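Local coordinates for protein RsfP (Uncultured bacterium, PDB 4GLJ) that probably catalyses the phosphate-dependent cleavage of methylthioadenosine as a trimeric purine nucleoside phosphorylase relative, and binds the dye rhodamine B, at residues Ile118-Arg124 and Thr170-Glu175; Tyr83-Thr87 and Thr290-Leu295; Val137-Leu143 and Ala204-Glu209; Pro142-Ala148 and Ala213-Leu217. All coordinates share one frame; numbering follows the deposited sequence.

Contact 1: residues Ile118-Arg124 and Thr170-Glu175; sequences IDMTKQR and TYVCIE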
loop_
_atom_site.group_PDB
_atom_site.type_symbol
_atom_site.label_atom_id
_atom_site.label_comp_id
_atom_site.label_asym_id
_atom_site.label_seq_id
_atom_site.Cartn_x
_atom_site.Cartn_y
_atom_site.Cartn_z
ATOM N N ILE A 118 -1.434 -4.435 12.614
ATOM C CA ILE A 118 -1.097 -3.299 11.737
ATOM C C ILE A 118 -1.357 -3.831 10.313
ATOM O O ILE A 118 -0.852 -4.885 9.970
ATOM C CB ILE A 118 0.388 -2.919 11.889
ATOM C CG1 ILE A 118 0.667 -2.365 13.354
ATOM C CG2 ILE A 118 0.717 -1.977 10.716
ATOM C CD1 ILE A 118 2.095 -1.992 13.707
ATOM N N ASP A 119 -2.190 -3.123 9.532
ATOM C CA ASP A 119 -2.552 -3.572 8.209
ATOM C C ASP A 119 -1.603 -3.009 7.171
ATOM O O ASP A 119 -1.715 -1.847 6.789
ATOM C CB ASP A 119 -3.974 -3.166 7.872
ATOM C CG ASP A 119 -4.459 -3.775 6.561
ATOM O OD1 ASP A 119 -3.713 -4.542 5.919
ATOM O OD2 ASP A 119 -5.625 -3.482 6.185
ATOM N N MET A 120 -0.633 -3.824 6.755
ATOM C CA MET A 120 0.266 -3.450 5.640
ATOM C C MET A 120 -0.156 -4.008 4.277
ATOM O O MET A 120 0.590 -3.857 3.319
ATOM C CB MET A 120 1.684 -3.992 5.917
ATOM C CG MET A 120 2.272 -3.356 7.184
ATOM S SD MET A 120 2.312 -1.553 7.196
ATOM C CE MET A 120 3.232 -1.130 5.741
ATOM N N THR A 121 -1.302 -4.664 4.191
ATOM C CA THR A 121 -1.767 -5.225 2.926
ATOM C C THR A 121 -2.059 -4.088 1.954
ATOM O O THR A 121 -2.228 -2.951 2.391
ATOM C CB THR A 121 -3.030 -6.097 3.033
ATOM O OG1 THR A 121 -4.200 -5.321 3.356
ATOM C CG2 THR A 121 -2.795 -7.290 4.086
ATOM N N LYS A 122 -2.055 -4.391 0.668
ATOM C CA LYS A 122 -2.051 -3.364 -0.385
ATOM C C LYS A 122 -3.232 -3.443 -1.295
ATOM O O LYS A 122 -3.822 -2.405 -1.712
ATOM C CB LYS A 122 -0.756 -3.531 -1.188
ATOM C CG LYS A 122 0.518 -3.252 -0.347
ATOM C CD LYS A 122 1.750 -3.687 -1.137
ATOM C CE LYS A 122 3.054 -3.505 -0.301
ATOM N NZ LYS A 122 4.275 -3.519 -1.144
ATOM N N GLN A 123 -3.584 -4.689 -1.634
ATOM C CA GLN A 123 -4.466 -4.913 -2.770
ATOM C C GLN A 123 -5.764 -5.619 -2.454
ATOM O O GLN A 123 -6.381 -6.193 -3.324
ATOM C CB GLN A 123 -3.683 -5.706 -3.830
ATOM C CG GLN A 123 -2.607 -4.808 -4.438
ATOM C CD GLN A 123 -1.463 -5.558 -5.116
ATOM O OE1 GLN A 123 -1.629 -6.734 -5.558
ATOM N NE2 GLN A 123 -0.304 -4.845 -5.292
ATOM N N ARG A 124 -6.233 -5.536 -1.242
ATOM C CA ARG A 124 -7.410 -6.263 -0.848
ATOM C C ARG A 124 -8.570 -5.339 -0.600
ATOM O O ARG A 124 -8.362 -4.272 -0.123
ATOM C CB ARG A 124 -7.093 -7.092 0.373
ATOM C CG ARG A 124 -6.039 -8.125 0.091
ATOM C CD ARG A 124 -5.445 -8.609 1.350
ATOM N NE ARG A 124 -4.225 -9.332 1.146
ATOM C CZ ARG A 124 -3.752 -10.198 2.002
ATOM N NH1 ARG A 124 -4.419 -10.445 3.088
ATOM N NH2 ARG A 124 -2.631 -10.806 1.766
ATOM N N THR A 170 1.495 -7.652 18.884
ATOM C CA THR A 170 1.040 -6.964 17.670
ATOM C C THR A 170 1.320 -7.794 16.417
ATOM O O THR A 170 2.478 -8.194 16.220
ATOM C CB THR A 170 1.716 -5.596 17.531
ATOM O OG1 THR A 170 1.256 -4.801 18.610
ATOM C CG2 THR A 170 1.298 -4.943 16.208
ATOM N N TYR A 171 0.266 -8.075 15.616
ATOM C CA TYR A 171 0.334 -8.871 14.363
ATOM C C TYR A 171 0.456 -7.889 13.220
ATOM O O TYR A 171 -0.407 -7.047 13.024
ATOM C CB TYR A 171 -0.983 -9.662 14.204
ATOM C CG TYR A 171 -1.223 -10.528 12.949
ATOM C CD1 TYR A 171 -1.424 -9.953 11.644
ATOM C CD2 TYR A 171 -1.372 -11.918 13.064
ATOM C CE1 TYR A 171 -1.719 -10.773 10.509
ATOM C CE2 TYR A 171 -1.692 -12.711 11.925
ATOM C CZ TYR A 171 -1.846 -12.138 10.664
ATOM O OH TYR A 171 -2.195 -13.016 9.608
ATOM N N VAL A 172 1.530 -8.013 12.418
ATOM C CA VAL A 172 1.588 -7.144 11.233
ATOM C C VAL A 172 1.165 -8.048 10.061
ATOM O O VAL A 172 1.693 -9.129 9.888
ATOM C CB VAL A 172 2.986 -6.490 11.012
ATOM C CG1 VAL A 172 4.058 -7.552 10.905
ATOM C CG2 VAL A 172 2.974 -5.715 9.671
ATOM N N CYS A 173 0.238 -7.541 9.218
ATOM C CA CYS A 173 -0.282 -8.310 8.119
ATOM C C CYS A 173 0.305 -7.726 6.852
ATOM O O CYS A 173 0.062 -6.580 6.576
ATOM C CB CYS A 173 -1.789 -8.171 8.028
ATOM S SG CYS A 173 -2.499 -9.520 6.981
ATOM N N ILE A 174 0.950 -8.578 6.045
ATOM C CA ILE A 174 1.541 -8.102 4.797
ATOM C C ILE A 174 0.789 -8.739 3.652
ATOM O O ILE A 174 -0.010 -9.719 3.829
ATOM C CB ILE A 174 3.064 -8.439 4.737
ATOM C CG1 ILE A 174 3.298 -9.978 4.710
ATOM C CG2 ILE A 174 3.847 -7.700 5.865
ATOM C CD1 ILE A 174 4.725 -10.345 4.235
ATOM N N GLU A 175 1.011 -8.187 2.469
ATOM C CA GLU A 175 0.290 -8.613 1.275
ATOM C C GLU A 175 0.699 -10.044 0.858
ATOM O O GLU A 175 -0.163 -10.813 0.516
ATOM C CB GLU A 175 0.566 -7.614 0.113
ATOM C CG GLU A 175 -0.219 -7.918 -1.166
ATOM C CD GLU A 175 -1.737 -7.980 -0.865
ATOM O OE1 GLU A 175 -2.256 -6.989 -0.320
ATOM O OE2 GLU A 175 -2.468 -9.002 -1.154
HETATM O O HOH W 1 2.616 -5.721 2.506
#
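I118 and D119 pair in parallel with V172 and C173 on neighbouring strands 111-119 and 169-173 of the central sheet of the phosphorylase fold, through I118 N to Y171 O, C173 N to I118 O and M120 N to C173 O. The last is the most bent, 134° at the hydrogen. Beta-branched I118 and V172 suit the extended strands, and I118 CG1 packs on T170 CG2 at 3.9 Å. CG2 of V172 also meets CG of M120 in the conformer given. D119 makes an Asx turn, its OD1 accepting from both N and OG1 of T121, while OD2 goes to K205. With CG anti to its backbone N (chi1 -176°) and a bend at chi2, E175 brings its carboxylate to the amides of K122 and Q123 and to the R124 side chain, a task for a long acidic chain. Q123 NE2 and K122 NZ bond to R124 O and T121 O of the third subunit; within this chain R124 NH1 also reaches M198 O, and S74 OG binds E175 OE2. OE1 of E175 takes the amides of K122, at 2.8 Å, and Q123. Meanwhile NE of R124 forms a salt bridge to E175 OE2 at 2.9 Å, the oxygen lying in the guanidinium plane although NE stands 40° out of the carboxylate plane.

Contact 2: residues Tyr83-Thr87 and Thr290-Leu295; sequences YALKT and TRLAAL
Y83 lays the outer end of its ring against the methyl group of A294, with CZ 3.5 Å from A294 CB, and puts its hydroxyl beside the backbone of the C-terminal turn. The ring gets there because CG stands anti to the backbone N (chi1 -166°), which carries it from the flank of helix 78-87 towards the 290-295 segment. Y83 OH then accepts a hydrogen bond from A294 N at 3.0 Å, nearly straight at 167°. A tyrosine fits this place well, since its ring reaches across to the other segment and its tip still offers an acceptor to an amide.

Around this bond lie carbon contacts to methyls and carbonyl oxygens. CE1 of Y83 lies 3.5 Å from R291 O. Y83 CD1 meets L295 CD2 at 4.2 Å. One helical turn on, K86 runs beside A294: its chain bends at chi2 (69°), and CG and CE pass close to A294 O, CE at 3.3 Å. T87 adds its CG2 methyl, 4.1 Å from A294 CB. Alanine suits position 294 because a single methyl can sit among the tyrosine, lysine and threonine side chains.

The C-terminal segment changes character as it arrives: helix 286-291 ends, L292 leaves helical geometry, and residues 293-295 form a 3-10 turn. R291 points its guanidinium to D131 O, and L295 also packs on F128. The contact thus joins the chain's C-terminal region to helix 78-87 through one directed bond. Its chemistry implies a division of labour: the phenol oxygen satisfies an amide within the 3-10 turn, while K86 lends only its aliphatic length here, its ammonium being met by A210 O.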
loop_
_atom_site.group_PDB
_atom_site.type_symbol
_atom_site.label_atom_id
_atom_site.label_comp_id
_atom_site.label_asym_id
_atom_site.label_seq_id
_atom_site.Cartn_x
_atom_site.Cartn_y
_atom_site.Cartn_z
ATOM N N TYR A 83 -19.240 -12.392 5.088
ATOM C CA TYR A 83 -20.661 -12.208 4.846
ATOM C C TYR A 83 -21.407 -13.553 5.082
ATOM O O TYR A 83 -22.490 -13.631 5.721
ATOM C CB TYR A 83 -20.942 -11.744 3.418
ATOM C CG TYR A 83 -22.376 -11.222 3.210
ATOM C CD1 TYR A 83 -22.675 -9.861 3.351
ATOM C CD2 TYR A 83 -23.446 -12.088 2.891
ATOM C CE1 TYR A 83 -23.987 -9.379 3.163
ATOM C CE2 TYR A 83 -24.759 -11.617 2.708
ATOM C CZ TYR A 83 -25.009 -10.254 2.854
ATOM O OH TYR A 83 -26.293 -9.763 2.719
ATOM N N ALA A 84 -20.853 -14.627 4.539
ATOM C CA ALA A 84 -21.466 -15.966 4.713
ATOM C C ALA A 84 -21.624 -16.346 6.214
ATOM O O ALA A 84 -22.652 -16.870 6.614
ATOM C CB ALA A 84 -20.626 -16.991 3.959
ATOM N N LEU A 85 -20.634 -16.022 7.038
ATOM C CA LEU A 85 -20.657 -16.421 8.451
ATOM C C LEU A 85 -21.703 -15.540 9.131
ATOM O O LEU A 85 -22.476 -16.023 9.948
ATOM C CB LEU A 85 -19.285 -16.247 9.104
ATOM C CG LEU A 85 -18.203 -17.218 8.611
ATOM C CD1 LEU A 85 -16.860 -16.926 9.269
ATOM C CD2 LEU A 85 -18.604 -18.692 8.874
ATOM N N LYS A 86 -21.729 -14.246 8.784
ATOM C CA LYS A 86 -22.869 -13.413 9.194
ATOM C C LYS A 86 -24.253 -13.989 8.890
ATOM O O LYS A 86 -25.122 -13.968 9.767
ATOM C CB LYS A 86 -22.760 -11.976 8.618
ATOM C CG LYS A 86 -23.801 -11.069 9.253
ATOM C CD LYS A 86 -23.429 -10.857 10.750
ATOM C CE LYS A 86 -24.460 -9.859 11.330
ATOM N NZ LYS A 86 -24.115 -9.447 12.739
ATOM N N THR A 87 -24.472 -14.535 7.703
ATOM C CA THR A 87 -25.763 -15.100 7.381
ATOM C C THR A 87 -26.105 -16.308 8.264
ATOM O O THR A 87 -27.284 -16.652 8.419
ATOM C CB THR A 87 -25.925 -15.513 5.904
ATOM O OG1 THR A 87 -25.128 -16.677 5.627
ATOM C CG2 THR A 87 -25.581 -14.355 4.957
ATOM N N THR A 290 -29.629 -4.232 -0.525
ATOM C CA THR A 290 -29.710 -5.653 -0.826
ATOM C C THR A 290 -28.316 -6.218 -0.630
ATOM O O THR A 290 -28.162 -7.263 0.005
ATOM C CB THR A 290 -30.188 -5.917 -2.271
ATOM O OG1 THR A 290 -31.446 -5.257 -2.498
ATOM C CG2 THR A 290 -30.313 -7.418 -2.540
ATOM N N ARG A 291 -27.300 -5.524 -1.139
ATOM C CA ARG A 291 -25.919 -5.998 -1.014
ATOM C C ARG A 291 -25.497 -6.024 0.476
ATOM O O ARG A 291 -24.685 -6.849 0.902
ATOM C CB ARG A 291 -25.000 -5.036 -1.790
ATOM C CG ARG A 291 -23.592 -5.548 -2.046
ATOM C CD ARG A 291 -22.708 -4.613 -2.896
ATOM N NE ARG A 291 -22.672 -3.247 -2.364
ATOM C CZ ARG A 291 -23.310 -2.212 -2.906
ATOM N NH1 ARG A 291 -24.033 -2.311 -4.037
ATOM N NH2 ARG A 291 -23.211 -1.050 -2.315
ATOM N N LEU A 292 -25.979 -5.076 1.260
ATOM C CA LEU A 292 -25.532 -5.011 2.656
ATOM C C LEU A 292 -26.467 -5.656 3.647
ATOM O O LEU A 292 -26.262 -5.524 4.883
ATOM C CB LEU A 292 -25.354 -3.540 3.074
ATOM C CG LEU A 292 -24.319 -2.723 2.233
ATOM C CD1 LEU A 292 -24.333 -1.277 2.788
ATOM C CD2 LEU A 292 -22.943 -3.392 2.337
ATOM N N ALA A 293 -27.496 -6.335 3.125
ATOM C CA ALA A 293 -28.637 -6.748 3.967
ATOM C C ALA A 293 -28.232 -7.418 5.297
ATOM O O ALA A 293 -28.670 -6.994 6.390
ATOM C CB ALA A 293 -29.563 -7.649 3.155
ATOM N N ALA A 294 -27.413 -8.472 5.228
ATOM C CA ALA A 294 -27.023 -9.222 6.467
ATOM C C ALA A 294 -26.258 -8.387 7.533
ATOM O O ALA A 294 -26.211 -8.775 8.703
ATOM C CB ALA A 294 -26.201 -10.439 6.118
ATOM N N LEU A 295 -25.694 -7.238 7.146
ATOM C CA LEU A 295 -24.872 -6.433 8.051
ATOM C C LEU A 295 -25.699 -5.364 8.730
ATOM O O LEU A 295 -25.281 -4.777 9.730
ATOM C CB LEU A 295 -23.768 -5.707 7.276
ATOM C CG LEU A 295 -22.990 -6.539 6.272
ATOM C CD1 LEU A 295 -22.035 -5.644 5.463
ATOM C CD2 LEU A 295 -22.248 -7.687 6.968
#

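Contact 3: residues Val137-Leu143 and Ala204-Glu209; sequences VSMADPL and AKLARE
R208 NH2 donates to D141 O at 2.7 Å, and this bond is well formed at both ends: the nitrogen lies in the carbonyl plane, and the oxygen lies near the guanidinium plane. NH1 adds weak bonds to D141 O and to S138 O, both 3.2 Å. Water 3 accepts from D141 N and, weakly, from R208 NH1, so D141 O and water 3 meet the guanidinium edge, while S138 O lies obliquely to it. Arginine suits the task because its several N-H groups can follow backbone carbonyls that belong to no helix or strand. Bends at chi2 and chi3 (56° and 53°) fold the chain back towards the loop. The carboxylate of D141 turns elsewhere, to R182 of the second subunit.

Two further waters bridge the segments: water 4 donates to P142 O and A204 O, while water 2 joins V137 N to E209 OE2. That glutamate also binds T127 and F128, as well as Q178 of the second subunit.

Between these polar points lies apolar packing. M139, bent at chi2 and chi3, runs past R208 in the opposite direction, its SD 3.6 Å from R208 CB and its CE 3.5 Å from A204 O. Flexible and unbranched, it can follow the helix surface. V137 rests CG2 on E209 CG at 3.8 Å and on R208 CG at 3.9 Å. Helix 200-209 thus holds the irregular loop leading to helix 145-157, beside the subunit interface of the phosphorylase trimer.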
loop_
_atom_site.group_PDB
_atom_site.type_symbol
_atom_site.label_atom_id
_atom_site.label_comp_id
_atom_site.label_asym_id
_atom_site.label_seq_id
_atom_site.Cartn_x
_atom_site.Cartn_y
_atom_site.Cartn_z
ATOM N N VAL A 137 -16.130 2.235 10.996
ATOM C CA VAL A 137 -16.041 1.541 12.326
ATOM C C VAL A 137 -14.675 1.839 12.969
ATOM O O VAL A 137 -13.687 2.097 12.284
ATOM C CB VAL A 137 -16.286 0.025 12.213
ATOM C CG1 VAL A 137 -17.681 -0.224 11.663
ATOM C CG2 VAL A 137 -15.247 -0.658 11.307
ATOM N N SER A 138 -14.610 1.876 14.270
ATOM C CA SER A 138 -13.324 1.998 14.958
ATOM C C SER A 138 -12.626 0.634 15.027
ATOM O O SER A 138 -13.229 -0.355 15.366
ATOM C CB SER A 138 -13.587 2.500 16.362
ATOM O OG SER A 138 -12.561 2.071 17.221
ATOM N N MET A 139 -11.351 0.578 14.685
ATOM C CA MET A 139 -10.573 -0.644 14.823
ATOM C C MET A 139 -9.540 -0.428 15.922
ATOM O O MET A 139 -8.560 -1.163 15.964
ATOM C CB MET A 139 -9.842 -0.918 13.523
ATOM C CG MET A 139 -10.785 -1.330 12.388
ATOM S SD MET A 139 -11.712 -2.819 12.746
ATOM C CE MET A 139 -10.491 -4.164 12.928
ATOM N N ALA A 140 -9.789 0.515 16.842
ATOM C CA ALA A 140 -8.807 0.870 17.906
ATOM C C ALA A 140 -8.343 -0.410 18.624
ATOM O O ALA A 140 -7.106 -0.640 18.847
ATOM C CB ALA A 140 -9.382 1.864 18.925
ATOM N N ASP A 141 -9.325 -1.231 19.016
ATOM C CA ASP A 141 -9.014 -2.549 19.571
ATOM C C ASP A 141 -9.449 -3.615 18.531
ATOM O O ASP A 141 -10.670 -3.960 18.443
ATOM C CB ASP A 141 -9.663 -2.724 20.983
ATOM C CG ASP A 141 -9.215 -1.655 21.939
ATOM O OD1 ASP A 141 -8.028 -1.631 22.293
ATOM O OD2 ASP A 141 -10.035 -0.765 22.272
ATOM N N PRO A 142 -8.503 -4.076 17.679
ATOM C CA PRO A 142 -9.064 -4.740 16.535
ATOM C C PRO A 142 -9.414 -6.236 16.754
ATOM O O PRO A 142 -9.943 -6.832 15.819
ATOM C CB PRO A 142 -7.924 -4.657 15.475
ATOM C CG PRO A 142 -6.698 -4.717 16.366
ATOM C CD PRO A 142 -7.050 -3.768 17.494
ATOM N N LEU A 143 -9.009 -6.796 17.906
ATOM C CA LEU A 143 -9.159 -8.213 18.269
ATOM C C LEU A 143 -9.854 -8.196 19.622
ATOM O O LEU A 143 -9.346 -7.600 20.563
ATOM C CB LEU A 143 -7.770 -8.829 18.407
ATOM C CG LEU A 143 -7.001 -8.811 17.059
ATOM C CD1 LEU A 143 -5.503 -8.935 17.161
ATOM C CD2 LEU A 143 -7.653 -9.758 16.030
ATOM N N ALA A 204 -10.135 -9.055 9.894
ATOM C CA ALA A 204 -10.531 -8.414 11.179
ATOM C C ALA A 204 -11.423 -7.162 10.970
ATOM O O ALA A 204 -12.352 -6.902 11.775
ATOM C CB ALA A 204 -9.325 -8.051 12.070
ATOM N N LYS A 205 -11.091 -6.347 9.951
ATOM C CA LYS A 205 -11.887 -5.147 9.613
ATOM C C LYS A 205 -13.340 -5.562 9.204
ATOM O O LYS A 205 -14.322 -4.911 9.578
ATOM C CB LYS A 205 -11.194 -4.390 8.429
ATOM C CG LYS A 205 -9.911 -3.667 8.896
ATOM C CD LYS A 205 -9.240 -2.985 7.684
ATOM C CE LYS A 205 -8.151 -2.067 8.290
ATOM N NZ LYS A 205 -7.191 -1.519 7.242
ATOM N N LEU A 206 -13.436 -6.505 8.313
ATOM C CA LEU A 206 -14.713 -6.973 7.788
ATOM C C LEU A 206 -15.586 -7.584 8.907
ATOM O O LEU A 206 -16.792 -7.330 8.967
ATOM C CB LEU A 206 -14.480 -7.979 6.634
ATOM C CG LEU A 206 -13.785 -7.256 5.425
ATOM C CD1 LEU A 206 -13.228 -8.269 4.409
ATOM C CD2 LEU A 206 -14.745 -6.274 4.715
ATOM N N ALA A 207 -14.972 -8.364 9.782
ATOM C CA ALA A 207 -15.686 -8.977 10.924
ATOM C C ALA A 207 -16.225 -7.830 11.786
ATOM O O ALA A 207 -17.389 -7.879 12.261
ATOM C CB ALA A 207 -14.709 -9.867 11.741
ATOM N N ARG A 208 -15.422 -6.775 12.005
ATOM C CA ARG A 208 -15.890 -5.651 12.821
ATOM C C ARG A 208 -17.087 -4.951 12.150
ATOM O O ARG A 208 -18.092 -4.632 12.807
ATOM C CB ARG A 208 -14.751 -4.655 13.058
ATOM C CG ARG A 208 -15.067 -3.507 14.011
ATOM C CD ARG A 208 -15.562 -3.884 15.432
ATOM N NE ARG A 208 -14.626 -4.832 16.066
ATOM C CZ ARG A 208 -13.579 -4.448 16.803
ATOM N NH1 ARG A 208 -13.369 -3.129 17.035
ATOM N NH2 ARG A 208 -12.806 -5.351 17.413
ATOM N N GLU A 209 -16.989 -4.714 10.836
ATOM C CA GLU A 209 -18.106 -4.086 10.108
ATOM C C GLU A 209 -19.352 -4.944 10.131
ATOM O O GLU A 209 -20.484 -4.410 9.994
ATOM C CB GLU A 209 -17.751 -3.841 8.637
ATOM C CG GLU A 209 -16.704 -2.731 8.487
ATOM C CD GLU A 209 -16.422 -2.396 7.040
ATOM O OE1 GLU A 209 -16.812 -3.225 6.157
ATOM O OE2 GLU A 209 -15.788 -1.311 6.790
HETATM O O HOH W 2 -15.964 1.106 8.145
HETATM O O HOH W 3 -12.079 -0.794 18.502
HETATM O O HOH W 4 -12.289 -7.405 14.388
#

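Contact 4: residues Pro142-Ala148 and Ala213-Leu217; sequences PLCPEVA and AYATL
A215 presents its CB to V147 where helix 145-157 begins against strand 213-221, an alpha/beta packing within the phosphorylase fold. The methyl of A215 is a low bump that sits against the first turn of the helix, among C144 O, the V147 side chain and A148 N. It meets both CB and CG1 of V147 at 3.7 Å, and V147 in turn sets its other branch, CG2, on A213 CB. Alanines at 213 and 215 keep the strand surface shallow enough for the branched valine to come close. C144 occupies the N-cap of the helix: in the conformer given, SG accepts weakly from V147 N and touches A213 CB at 4.0 Å.

Ahead of the helix, L143 lies alongside the Y214 side chain, pointing the same way, its chi1 of -63° setting CG anti to the carbonyl carbon. CD2 fills the notch between the tyrosine ring edge and T216, 3.7 Å from Y214 CD1 and 3.6 Å from T216 OG1. The polar tips of those two residues are engaged beyond, Y214 with E203 and T216 with N200. The backbone closes the joint: C144 N donates to Y214 O at 2.8 Å with an angle of 168°, while L143 CA lies 3.3 Å from the same oxygen.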
loop_
_atom_site.group_PDB
_atom_site.type_symbol
_atom_site.label_atom_id
_atom_site.label_comp_id
_atom_site.label_asym_id
_atom_site.label_seq_id
_atom_site.Cartn_x
_atom_site.Cartn_y
_atom_site.Cartn_z
ATOM N N PRO A 142 -8.503 -4.076 17.679
ATOM C CA PRO A 142 -9.064 -4.740 16.535
ATOM C C PRO A 142 -9.414 -6.236 16.754
ATOM O O PRO A 142 -9.943 -6.832 15.819
ATOM C CB PRO A 142 -7.924 -4.657 15.475
ATOM C CG PRO A 142 -6.698 -4.717 16.366
ATOM C CD PRO A 142 -7.050 -3.768 17.494
ATOM N N LEU A 143 -9.009 -6.796 17.906
ATOM C CA LEU A 143 -9.159 -8.213 18.269
ATOM C C LEU A 143 -9.854 -8.196 19.622
ATOM O O LEU A 143 -9.346 -7.600 20.563
ATOM C CB LEU A 143 -7.770 -8.829 18.407
ATOM C CG LEU A 143 -7.001 -8.811 17.059
ATOM C CD1 LEU A 143 -5.503 -8.935 17.161
ATOM C CD2 LEU A 143 -7.653 -9.758 16.030
ATOM N N CYS A 144 -11.038 -8.772 19.692
ATOM C CA CYS A 144 -11.962 -8.626 20.837
ATOM C C CYS A 144 -11.287 -9.160 22.067
ATOM O O CYS A 144 -10.959 -10.338 22.116
ATOM C CB CYS A 144 -13.298 -9.395 20.592
ATOM S SG CYS A 144 -14.432 -9.600 22.015
ATOM N N PRO A 145 -11.071 -8.308 23.080
ATOM C CA PRO A 145 -10.346 -8.797 24.285
ATOM C C PRO A 145 -11.117 -9.887 25.074
ATOM O O PRO A 145 -10.484 -10.672 25.750
ATOM C CB PRO A 145 -10.249 -7.534 25.182
ATOM C CG PRO A 145 -11.136 -6.503 24.576
ATOM C CD PRO A 145 -11.396 -6.875 23.140
ATOM N N GLU A 146 -12.453 -9.902 25.013
ATOM C CA GLU A 146 -13.242 -10.942 25.699
ATOM C C GLU A 146 -12.947 -12.315 25.058
ATOM O O GLU A 146 -12.768 -13.272 25.778
ATOM C CB GLU A 146 -14.748 -10.627 25.684
ATOM C CG GLU A 146 -15.103 -9.277 26.279
ATOM C CD GLU A 146 -15.035 -9.254 27.801
ATOM O OE1 GLU A 146 -15.727 -8.397 28.427
ATOM O OE2 GLU A 146 -14.332 -10.109 28.399
ATOM N N VAL A 147 -12.842 -12.375 23.727
ATOM C CA VAL A 147 -12.466 -13.607 22.992
ATOM C C VAL A 147 -11.009 -13.929 23.180
ATOM O O VAL A 147 -10.661 -15.080 23.432
ATOM C CB VAL A 147 -12.773 -13.512 21.464
ATOM C CG1 VAL A 147 -12.552 -14.829 20.780
ATOM C CG2 VAL A 147 -14.257 -13.138 21.201
ATOM N N ALA A 148 -10.127 -12.920 23.120
ATOM C CA ALA A 148 -8.708 -13.145 23.417
ATOM C C ALA A 148 -8.512 -13.671 24.831
ATOM O O ALA A 148 -7.729 -14.601 25.024
ATOM C CB ALA A 148 -7.858 -11.864 23.229
ATOM N N ALA A 213 -17.619 -10.492 16.818
ATOM C CA ALA A 213 -16.470 -10.437 17.671
ATOM C C ALA A 213 -15.447 -11.360 17.082
ATOM O O ALA A 213 -15.757 -12.452 16.651
ATOM C CB ALA A 213 -16.849 -10.857 19.120
ATOM N N TYR A 214 -14.205 -10.906 17.023
ATOM C CA TYR A 214 -13.215 -11.589 16.219
ATOM C C TYR A 214 -11.918 -11.486 16.971
ATOM O O TYR A 214 -11.501 -10.392 17.401
ATOM C CB TYR A 214 -13.058 -10.927 14.844
ATOM C CG TYR A 214 -11.937 -11.475 13.931
ATOM C CD1 TYR A 214 -10.589 -11.058 14.131
ATOM C CD2 TYR A 214 -12.238 -12.295 12.868
ATOM C CE1 TYR A 214 -9.558 -11.531 13.335
ATOM C CE2 TYR A 214 -11.231 -12.802 12.038
ATOM C CZ TYR A 214 -9.890 -12.396 12.271
ATOM O OH TYR A 214 -8.895 -12.834 11.392
ATOM N N ALA A 215 -11.271 -12.645 17.159
ATOM C CA ALA A 215 -9.911 -12.663 17.729
ATOM C C ALA A 215 -9.069 -13.757 17.074
ATOM O O ALA A 215 -9.588 -14.635 16.365
ATOM C CB ALA A 215 -9.897 -12.762 19.267
ATOM N N THR A 216 -7.762 -13.732 17.331
ATOM C CA THR A 216 -6.841 -14.586 16.534
ATOM C C THR A 216 -6.072 -15.503 17.497
ATOM O O THR A 216 -5.594 -15.053 18.521
ATOM C CB THR A 216 -5.845 -13.700 15.752
ATOM O OG1 THR A 216 -6.604 -12.977 14.731
ATOM C CG2 THR A 216 -4.792 -14.575 15.019
ATOM N N LEU A 217 -6.037 -16.773 17.155
ATOM C CA LEU A 217 -5.086 -17.694 17.767
ATOM C C LEU A 217 -3.923 -17.921 16.726
ATOM O O LEU A 217 -4.114 -18.591 15.709
ATOM C CB LEU A 217 -5.800 -19.027 18.073
ATOM C CG LEU A 217 -4.928 -20.187 18.598
ATOM C CD1 LEU A 217 -4.372 -19.785 19.954
ATOM C CD2 LEU A 217 -5.736 -21.478 18.725
#

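Contacts 3 and 4 are the closest pair, with centres 10 Å apart; they share P142 and L143, and A207 CB packs on Y214 CD2 at 3.6 Å, so helix 200-209 packs on the ring of Y214 as well as on the 137-143 loop. Contact 1 joins contact 3 through the salt bridge from D119 OD2 to K205 NZ, 2.7 Å, and both touch the second subunit. Contacts 1 and 4 do not touch but reach the same sheet through the neighbouring strands 111-119 and 213-221. Contact 2 is centred 24 Å from contact 1 but 16 Å from contact 3, their nearest atoms about 4 Å apart without touching. A bound rhodamine B lies about 4 Å from the I174 side chain, and another about 4 Å from that of S138.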